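Local coordinates for protein phenolic acid decarboxylase (Sedimentibacter hydroxybenzoicus, PDB 7AE5) that catalyses the reversible, non-oxidative decarboxylation of 4-hydroxybenzoate and 3,4-dihydroxybenzoate, detoxifying phenolic derivatives under anaerobic conditions, at residues C[143-148]-C[306-311]; C[166-171]-C[274-279]; C[174-179]-C[289-294]. One frame throughout, in Å; residues are numbered along the deposited sequence.

All three contacts lie in the Rift-related, FMN-binding-type domain and reach its antiparallel barrel sheet. Interactions 1 and 2 are buried, about 11 and 14 Å from the chain's centre to the contact centres; interaction 3, at about 23 Å, also has a partly exposed ionic border. Interaction 1 joins a turn of the barrel to a loop through side-chain-to-backbone bonds, a salt bridge and water. Interaction 2 holds a predicted flavin-binding arginine and the predicted proton-donor glutamate, whereas interaction 3 is regular strand pairing. I143 N probably bonds to I169 O, tying interaction 1 to interaction 2, and Q170 O probably accepts from G178 N, joining the neighbouring strands 169-173 and 176-179 of interactions 2 and 3.

Interaction 1 of 3, residues C[143-148]-C[306-311]; sequences ISKASV and ENLYLG
S144 and K145 meet E306, N307 and L308 in a buried, largely polar contact on the split beta-barrel of the UbiD fold. The turn between barrel strands 142-143 and 147-150 is fastened here to the end of strand 304-306, the edge of a separate mixed sheet, and to the loop that leaves it. S144 is held at two atoms. Its backbone N donates almost straight to N307 OD1 (2.9 Å, 171° at the hydrogen), while ND2 of the same amide reaches Y142 O, which fixes the amide's rotation. Its hydroxyl OG, turned between the backbone N and carbonyl carbon (chi1 78°), lies in the carbonyl plane of L308 and donates to a lone pair of L308 O at 2.6 Å. K145 runs fully extended past E306, crossing its side chain at a slant, with CB 4.0 Å from L308 CB. At its end NZ forms a salt bridge to E306 OE2 (2.7 Å), approaching on the anti side and 32° out of the carboxylate plane. E316 forms a second salt bridge with this ammonium and H68 ND1 a hydrogen bond, so the buried lysine charge is probably well balanced. Water fills in where the backbones do not bond directly: one molecule accepts from K145 N at 2.8 Å and donates to E306 O at 3.0 Å.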
loop_
_atom_site.group_PDB
_atom_site.type_symbol
_atom_site.label_atom_id
_atom_site.label_comp_id
_atom_site.label_asym_id
_atom_site.label_seq_id
_atom_site.Cartn_x
_atom_site.Cartn_y
_atom_site.Cartn_z
ATOM N N ILE C 143 -2.379 -45.813 14.463
ATOM C CA ILE C 143 -3.258 -46.249 13.384
ATOM C C ILE C 143 -3.765 -44.982 12.703
ATOM O O ILE C 143 -4.565 -44.238 13.274
ATOM C CB ILE C 143 -4.415 -47.106 13.911
ATOM C CG1 ILE C 143 -3.879 -48.316 14.676
ATOM C CG2 ILE C 143 -5.315 -47.550 12.774
ATOM C CD1 ILE C 143 -4.925 -49.011 15.513
ATOM N N SER C 144 -3.294 -44.731 11.483
ATOM C CA SER C 144 -3.449 -43.429 10.850
ATOM C C SER C 144 -4.440 -43.408 9.694
ATOM O O SER C 144 -4.619 -42.353 9.076
ATOM C CB SER C 144 -2.088 -42.928 10.359
ATOM O OG SER C 144 -1.719 -43.577 9.154
ATOM N N LYS C 145 -5.095 -44.528 9.383
ATOM C CA LYS C 145 -6.000 -44.557 8.239
ATOM C C LYS C 145 -7.289 -45.304 8.561
ATOM O O LYS C 145 -7.877 -45.944 7.683
ATOM C CB LYS C 145 -5.319 -45.185 7.022
ATOM C CG LYS C 145 -5.852 -44.698 5.688
ATOM C CD LYS C 145 -5.287 -45.521 4.552
ATOM C CE LYS C 145 -5.751 -44.999 3.209
ATOM N NZ LYS C 145 -5.079 -45.730 2.099
ATOM N N ALA C 146 -7.745 -45.229 9.806
ATOM C CA ALA C 146 -8.957 -45.928 10.202
ATOM C C ALA C 146 -10.197 -45.116 9.847
ATOM O O ALA C 146 -10.166 -43.883 9.788
ATOM C CB ALA C 146 -8.940 -46.220 11.701
ATOM N N SER C 147 -11.296 -45.826 9.605
ATOM C CA SER C 147 -12.611 -45.225 9.404
ATOM C C SER C 147 -13.444 -45.508 10.649
ATOM O O SER C 147 -13.816 -46.658 10.906
ATOM C CB SER C 147 -13.276 -45.770 8.143
ATOM O OG SER C 147 -12.380 -45.738 7.044
ATOM N N VAL C 148 -13.738 -44.460 11.414
ATOM C CA VAL C 148 -14.312 -44.584 12.750
ATOM C C VAL C 148 -15.805 -44.299 12.677
ATOM O O VAL C 148 -16.222 -43.255 12.157
ATOM C CB VAL C 148 -13.612 -43.634 13.736
ATOM C CG1 VAL C 148 -14.468 -43.419 14.976
ATOM C CG2 VAL C 148 -12.234 -44.167 14.099
ATOM N N GLU C 306 -3.766 -51.758 6.608
ATOM C CA GLU C 306 -3.708 -50.632 5.684
ATOM C C GLU C 306 -3.472 -49.359 6.488
ATOM O O GLU C 306 -4.384 -48.857 7.152
ATOM C CB GLU C 306 -4.991 -50.536 4.864
ATOM C CG GLU C 306 -4.957 -49.441 3.802
ATOM C CD GLU C 306 -6.337 -48.947 3.409
ATOM O OE1 GLU C 306 -7.334 -49.438 3.978
ATOM O OE2 GLU C 306 -6.426 -48.069 2.525
ATOM N N ASN C 307 -2.248 -48.844 6.435
ATOM C CA ASN C 307 -1.867 -47.662 7.188
ATOM C C ASN C 307 -1.315 -46.607 6.241
ATOM O O ASN C 307 -0.969 -46.892 5.092
ATOM C CB ASN C 307 -0.836 -47.995 8.272
ATOM C CG ASN C 307 -1.046 -47.192 9.538
ATOM O OD1 ASN C 307 -2.170 -46.813 9.869
ATOM N ND2 ASN C 307 0.038 -46.938 10.263
ATOM N N LEU C 308 -1.230 -45.380 6.745
ATOM C CA LEU C 308 -0.882 -44.220 5.939
ATOM C C LEU C 308 0.320 -43.506 6.537
ATOM O O LEU C 308 0.405 -43.329 7.756
ATOM C CB LEU C 308 -2.080 -43.255 5.834
ATOM C CG LEU C 308 -1.916 -41.795 5.390
ATOM C CD1 LEU C 308 -3.207 -41.319 4.755
ATOM C CD2 LEU C 308 -1.560 -40.868 6.552
ATOM N N TYR C 309 1.244 -43.095 5.676
ATOM C CA TYR C 309 2.309 -42.185 6.070
ATOM C C TYR C 309 1.938 -40.760 5.685
ATOM O O TYR C 309 1.429 -40.514 4.587
ATOM C CB TYR C 309 3.648 -42.548 5.422
ATOM C CG TYR C 309 4.717 -41.512 5.711
ATOM C CD1 TYR C 309 5.358 -41.475 6.943
ATOM C CD2 TYR C 309 5.056 -40.549 4.767
ATOM C CE1 TYR C 309 6.321 -40.525 7.219
ATOM C CE2 TYR C 309 6.016 -39.593 5.035
ATOM C CZ TYR C 309 6.646 -39.586 6.265
ATOM O OH TYR C 309 7.604 -38.637 6.544
ATOM N N LEU C 310 2.204 -39.823 6.590
ATOM C CA LEU C 310 2.070 -38.405 6.300
ATOM C C LEU C 310 3.304 -37.672 6.805
ATOM O O LEU C 310 3.910 -38.053 7.811
ATOM C CB LEU C 310 0.794 -37.801 6.920
ATOM C CG LEU C 310 0.795 -37.334 8.377
ATOM C CD1 LEU C 310 -0.457 -36.519 8.657
ATOM C CD2 LEU C 310 0.883 -38.517 9.327
ATOM N N GLY C 311 3.679 -36.626 6.078
ATOM C CA GLY C 311 4.843 -35.832 6.410
ATOM C C GLY C 311 4.791 -34.491 5.715
ATOM O O GLY C 311 3.730 -33.862 5.652
HETATM O O HOH W 1 -4.539 -47.285 9.661
HETATM O O HOH W 2 -2.341 -46.332 2.560
HETATM O O HOH W 3 -7.090 -48.413 6.884
#

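Interaction 2 of 3, residues C[166-171]-C[274-279]; sequences TYRIQV and GPFGEF
R168 and E278 form the ionic part of this contact, consistent with the Glu-Arg-Glu network characteristic of UbiD decarboxylases. E278 is the predicted proton donor and R168 a predicted prenylated-FMN ligand; E273, probably the third member, takes R168 NE in a salt bridge. Across the contact R168 NH1 stands 3.5 Å from E278 OE1, a long salt bridge. The oxygen lies at the edge of the guanidinium, in its plane, but the two planes are 82° apart, which rules out a flat two-pronged pairing. Apolar contact comes from F276. R168 carries CG between the backbone N and carbonyl carbon (chi1 73°) and then extends, running alongside F276 in the opposite direction, with R168 CD 3.6 Å from F276 CD2. F276 CB covers one face of the guanidinium near its rim. The hydrogen bonding belongs to Q170, its CG anti to the backbone N and the chain extended beyond it, whose OE1 accepts from G274 N at 2.8 Å (165° at the hydrogen), just before the cis peptide bond to P275. G274 O also accepts from R5 of the ShdD chain. A water closes the ring, accepting from Q170 NE2 at 3.2 Å and donating to G274 O at 2.8 Å.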
loop_
_atom_site.group_PDB
_atom_site.type_symbol
_atom_site.label_atom_id
_atom_site.label_comp_id
_atom_site.label_asym_id
_atom_site.label_seq_id
_atom_site.Cartn_x
_atom_site.Cartn_y
_atom_site.Cartn_z
ATOM N N THR C 166 -12.303 -40.087 9.536
ATOM C CA THR C 166 -10.947 -40.548 9.810
ATOM C C THR C 166 -10.364 -39.745 10.964
ATOM O O THR C 166 -10.368 -38.511 10.933
ATOM C CB THR C 166 -10.048 -40.415 8.580
ATOM O OG1 THR C 166 -10.161 -39.090 8.045
ATOM C CG2 THR C 166 -10.441 -41.428 7.518
ATOM N N TYR C 167 -9.869 -40.450 11.978
ATOM C CA TYR C 167 -9.253 -39.826 13.138
ATOM C C TYR C 167 -8.017 -40.624 13.512
ATOM O O TYR C 167 -8.029 -41.857 13.457
ATOM C CB TYR C 167 -10.230 -39.760 14.319
ATOM C CG TYR C 167 -11.572 -39.170 13.948
ATOM C CD1 TYR C 167 -11.696 -37.824 13.633
ATOM C CD2 TYR C 167 -12.710 -39.964 13.893
ATOM C CE1 TYR C 167 -12.918 -37.282 13.284
ATOM C CE2 TYR C 167 -13.937 -39.431 13.546
ATOM C CZ TYR C 167 -14.035 -38.088 13.242
ATOM O OH TYR C 167 -15.252 -37.551 12.895
ATOM N N ARG C 168 -6.950 -39.921 13.880
ATOM C CA ARG C 168 -5.715 -40.600 14.243
ATOM C C ARG C 168 -5.905 -41.381 15.538
ATOM O O ARG C 168 -6.538 -40.909 16.488
ATOM C CB ARG C 168 -4.566 -39.597 14.369
ATOM C CG ARG C 168 -4.605 -38.707 15.597
ATOM C CD ARG C 168 -3.714 -37.499 15.400
ATOM N NE ARG C 168 -3.397 -36.838 16.658
ATOM C CZ ARG C 168 -3.183 -35.536 16.782
ATOM N NH1 ARG C 168 -3.260 -34.722 15.741
ATOM N NH2 ARG C 168 -2.882 -35.038 17.978
ATOM N N ILE C 169 -5.367 -42.597 15.560
ATOM C CA ILE C 169 -5.579 -43.543 16.648
ATOM C C ILE C 169 -4.213 -43.907 17.209
ATOM O O ILE C 169 -3.451 -44.648 16.573
ATOM C CB ILE C 169 -6.333 -44.793 16.172
ATOM C CG1 ILE C 169 -7.709 -44.415 15.621
ATOM C CG2 ILE C 169 -6.471 -45.798 17.296
ATOM C CD1 ILE C 169 -8.651 -43.855 16.661
ATOM N N GLN C 170 -3.894 -43.389 18.394
ATOM C CA GLN C 170 -2.644 -43.722 19.064
ATOM C C GLN C 170 -2.848 -44.967 19.918
ATOM O O GLN C 170 -3.718 -44.987 20.794
ATOM C CB GLN C 170 -2.144 -42.573 19.937
ATOM C CG GLN C 170 -0.829 -42.904 20.635
ATOM C CD GLN C 170 -0.342 -41.802 21.551
ATOM O OE1 GLN C 170 -0.864 -40.689 21.536
ATOM N NE2 GLN C 170 0.667 -42.109 22.358
ATOM N N VAL C 171 -2.040 -45.993 19.669
ATOM C CA VAL C 171 -2.078 -47.196 20.490
ATOM C C VAL C 171 -1.504 -46.866 21.861
ATOM O O VAL C 171 -0.339 -46.468 21.983
ATOM C CB VAL C 171 -1.307 -48.342 19.822
ATOM C CG1 VAL C 171 -1.267 -49.559 20.735
ATOM C CG2 VAL C 171 -1.936 -48.690 18.483
ATOM N N GLY C 274 -0.354 -37.891 21.571
ATOM C CA GLY C 274 0.535 -37.128 20.731
ATOM C C GLY C 274 1.963 -37.144 21.239
ATOM O O GLY C 274 2.271 -37.749 22.271
ATOM N N PRO C 275 2.874 -36.469 20.517
ATOM C CA PRO C 275 2.567 -35.707 19.304
ATOM C C PRO C 275 2.375 -36.594 18.079
ATOM O O PRO C 275 2.676 -37.786 18.115
ATOM C CB PRO C 275 3.797 -34.801 19.125
ATOM C CG PRO C 275 4.777 -35.189 20.204
ATOM C CD PRO C 275 4.314 -36.470 20.811
ATOM N N PHE C 276 1.858 -36.005 17.007
ATOM C CA PHE C 276 1.651 -36.726 15.761
ATOM C C PHE C 276 1.631 -35.715 14.629
ATOM O O PHE C 276 1.375 -34.527 14.838
ATOM C CB PHE C 276 0.353 -37.544 15.785
ATOM C CG PHE C 276 0.210 -38.490 14.623
ATOM C CD1 PHE C 276 0.994 -39.627 14.537
ATOM C CD2 PHE C 276 -0.710 -38.240 13.615
ATOM C CE1 PHE C 276 0.868 -40.494 13.469
ATOM C CE2 PHE C 276 -0.843 -39.105 12.545
ATOM C CZ PHE C 276 -0.053 -40.234 12.472
ATOM N N GLY C 277 1.908 -36.206 13.425
ATOM C CA GLY C 277 1.882 -35.348 12.264
ATOM C C GLY C 277 0.486 -34.861 11.934
ATOM O O GLY C 277 -0.524 -35.471 12.288
ATOM N N GLU C 278 0.438 -33.717 11.259
ATOM C CA GLU C 278 -0.796 -33.159 10.732
ATOM C C GLU C 278 -0.551 -32.719 9.296
ATOM O O GLU C 278 0.593 -32.533 8.873
ATOM C CB GLU C 278 -1.301 -31.984 11.586
ATOM C CG GLU C 278 -1.150 -32.207 13.089
ATOM C CD GLU C 278 -2.109 -31.371 13.916
ATOM O OE1 GLU C 278 -3.302 -31.734 13.986
ATOM O OE2 GLU C 278 -1.668 -30.356 14.500
ATOM N N PHE C 279 -1.641 -32.547 8.545
ATOM C CA PHE C 279 -1.533 -32.311 7.107
ATOM C C PHE C 279 -0.763 -31.043 6.724
ATOM O O PHE C 279 -0.258 -30.976 5.598
ATOM C CB PHE C 279 -2.925 -32.311 6.455
ATOM C CG PHE C 279 -3.803 -31.157 6.852
ATOM C CD1 PHE C 279 -3.777 -29.970 6.137
ATOM C CD2 PHE C 279 -4.678 -31.270 7.921
ATOM C CE1 PHE C 279 -4.586 -28.910 6.497
ATOM C CE2 PHE C 279 -5.495 -30.213 8.284
ATOM C CZ PHE C 279 -5.447 -29.031 7.572
HETATM O O HOH W 4 1.156 -39.480 24.145
#

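Interaction 3 of 3, residues C[174-179]-C[289-294]; sequences RDRVGI and QCEVKI
E291 OE2 is gripped by R176 NH2, which meets its syn lone pair at 3.1 Å in the guanidinium plane, and also by K172 NZ and T271 OG1. The guanidinium meets the carboxylate edge-on, the two planes 17° apart; bends at chi2 and chi3 bring NE round toward E291. R176 NE also faces E291 OE1, at a modelled length that is too short to trust. Underneath runs an antiparallel pairing of strands 176-179 and 289-294 in the split barrel, their directions 146° apart. V177 and V292 are a hydrogen-bonded pair, V177 N giving to V292 O at 3.0 Å and V292 N to V177 O at 2.6 Å; I179 N adds a bond to C290 O at 2.9 Å. The opposite face from R176 is apolar: V177 CG2 sits 3.7 Å from V292 CB, and I179 CG2 touches V292 CG2 at 3.8 Å, with I203 of strand 201-207 packing on both I179 and V292. Beside the start of strand 176-179, K293 bends at chi3 and chi4 to bring NZ into a salt bridge with D175 OD2 (3.1 Å). An alanine in place of K293 would probably leave the D175 carboxylate without its mate across the strands and free to turn. The chemistry thus separates the two faces, with ion pairs on one and branched aliphatic packing on the other, where I179 also touches M184, a predicted flavin ligand.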
loop_
_atom_site.group_PDB
_atom_site.type_symbol
_atom_site.label_atom_id
_atom_site.label_comp_id
_atom_site.label_asym_id
_atom_site.label_seq_id
_atom_site.Cartn_x
_atom_site.Cartn_y
_atom_site.Cartn_z
ATOM N N ARG C 174 -2.247 -52.817 24.748
ATOM C CA ARG C 174 -2.673 -53.927 23.903
ATOM C C ARG C 174 -4.161 -53.871 23.579
ATOM O O ARG C 174 -4.579 -54.410 22.549
ATOM C CB ARG C 174 -2.337 -55.260 24.578
ATOM N N ASP C 175 -4.966 -53.224 24.426
ATOM C CA ASP C 175 -6.405 -53.145 24.199
ATOM C C ASP C 175 -6.949 -51.737 24.421
ATOM O O ASP C 175 -8.144 -51.582 24.698
ATOM C CB ASP C 175 -7.142 -54.137 25.107
ATOM C CG ASP C 175 -7.024 -53.778 26.577
ATOM O OD1 ASP C 175 -5.914 -53.392 27.002
ATOM O OD2 ASP C 175 -8.029 -53.896 27.311
ATOM N N ARG C 176 -6.110 -50.711 24.305
ATOM C CA ARG C 176 -6.516 -49.337 24.560
ATOM C C ARG C 176 -5.869 -48.424 23.534
ATOM O O ARG C 176 -4.712 -48.626 23.153
ATOM C CB ARG C 176 -6.113 -48.885 25.965
ATOM C CG ARG C 176 -6.879 -49.544 27.100
ATOM C CD ARG C 176 -7.098 -48.576 28.263
ATOM N NE ARG C 176 -6.090 -47.519 28.323
ATOM C CZ ARG C 176 -4.821 -47.694 28.674
ATOM N NH1 ARG C 176 -4.362 -48.880 29.039
ATOM N NH2 ARG C 176 -3.993 -46.653 28.655
ATOM N N VAL C 177 -6.616 -47.409 23.097
ATOM C CA VAL C 177 -6.130 -46.446 22.120
ATOM C C VAL C 177 -6.593 -45.052 22.516
ATOM O O VAL C 177 -7.589 -44.879 23.222
ATOM C CB VAL C 177 -6.608 -46.766 20.685
ATOM C CG1 VAL C 177 -5.975 -48.053 20.177
ATOM C CG2 VAL C 177 -8.127 -46.843 20.630
ATOM N N GLY C 178 -5.847 -44.047 22.047
ATOM C CA GLY C 178 -6.269 -42.672 22.186
ATOM C C GLY C 178 -7.014 -42.174 20.958
ATOM O O GLY C 178 -6.916 -42.744 19.873
ATOM N N ILE C 179 -7.771 -41.091 21.139
ATOM C CA ILE C 179 -8.568 -40.523 20.057
ATOM C C ILE C 179 -8.885 -39.074 20.397
ATOM O O ILE C 179 -8.891 -38.680 21.567
ATOM C CB ILE C 179 -9.853 -41.359 19.817
ATOM C CG1 ILE C 179 -10.379 -41.144 18.397
ATOM C CG2 ILE C 179 -10.919 -41.026 20.854
ATOM C CD1 ILE C 179 -11.618 -41.952 18.080
ATOM N N GLN C 289 -6.046 -36.171 25.906
ATOM C CA GLN C 289 -7.168 -36.538 25.056
ATOM C C GLN C 289 -7.833 -37.803 25.587
ATOM O O GLN C 289 -7.453 -38.353 26.625
ATOM C CB GLN C 289 -6.704 -36.711 23.609
ATOM C CG GLN C 289 -5.776 -35.597 23.149
ATOM C CD GLN C 289 -6.345 -34.774 22.009
ATOM O OE1 GLN C 289 -7.551 -34.527 21.940
ATOM N NE2 GLN C 289 -5.472 -34.327 21.114
ATOM N N CYS C 290 -8.837 -38.268 24.857
ATOM C CA CYS C 290 -9.663 -39.369 25.319
ATOM C C CYS C 290 -9.040 -40.704 24.947
ATOM O O CYS C 290 -8.287 -40.810 23.974
ATOM C CB CYS C 290 -11.062 -39.282 24.714
ATOM S SG CYS C 290 -12.110 -38.040 25.467
ATOM N N GLU C 291 -9.371 -41.730 25.725
ATOM C CA GLU C 291 -9.000 -43.097 25.399
ATOM C C GLU C 291 -10.226 -43.956 25.121
ATOM O O GLU C 291 -11.328 -43.707 25.621
ATOM C CB GLU C 291 -8.171 -43.755 26.506
ATOM C CG GLU C 291 -6.754 -43.245 26.631
ATOM C CD GLU C 291 -5.888 -44.161 27.480
ATOM O OE1 GLU C 291 -6.381 -45.232 27.895
ATOM O OE2 GLU C 291 -4.705 -43.828 27.705
ATOM N N VAL C 292 -10.005 -44.977 24.299
ATOM C CA VAL C 292 -11.026 -45.939 23.917
ATOM C C VAL C 292 -10.568 -47.316 24.374
ATOM O O VAL C 292 -9.440 -47.730 24.080
ATOM C CB VAL C 292 -11.279 -45.923 22.396
ATOM C CG1 VAL C 292 -12.288 -47.007 21.990
ATOM C CG2 VAL C 292 -11.749 -44.552 21.946
ATOM N N LYS C 293 -11.433 -48.018 25.099
ATOM C CA LYS C 293 -11.202 -49.421 25.395
ATOM C C LYS C 293 -11.740 -50.253 24.242
ATOM O O LYS C 293 -12.812 -49.967 23.707
ATOM C CB LYS C 293 -11.871 -49.836 26.706
ATOM C CG LYS C 293 -11.367 -51.159 27.258
ATOM C CD LYS C 293 -12.024 -51.491 28.585
ATOM C CE LYS C 293 -10.989 -51.879 29.628
ATOM N NZ LYS C 293 -10.246 -53.116 29.255
ATOM N N ILE C 294 -10.982 -51.267 23.848
ATOM C CA ILE C 294 -11.340 -52.119 22.721
ATOM C C ILE C 294 -11.926 -53.402 23.295
ATOM O O ILE C 294 -11.215 -54.201 23.913
ATOM C CB ILE C 294 -10.133 -52.385 21.814
ATOM C CG1 ILE C 294 -9.894 -51.167 20.921
ATOM C CG2 ILE C 294 -10.360 -53.622 20.956
ATOM C CD1 ILE C 294 -8.652 -51.258 20.080
#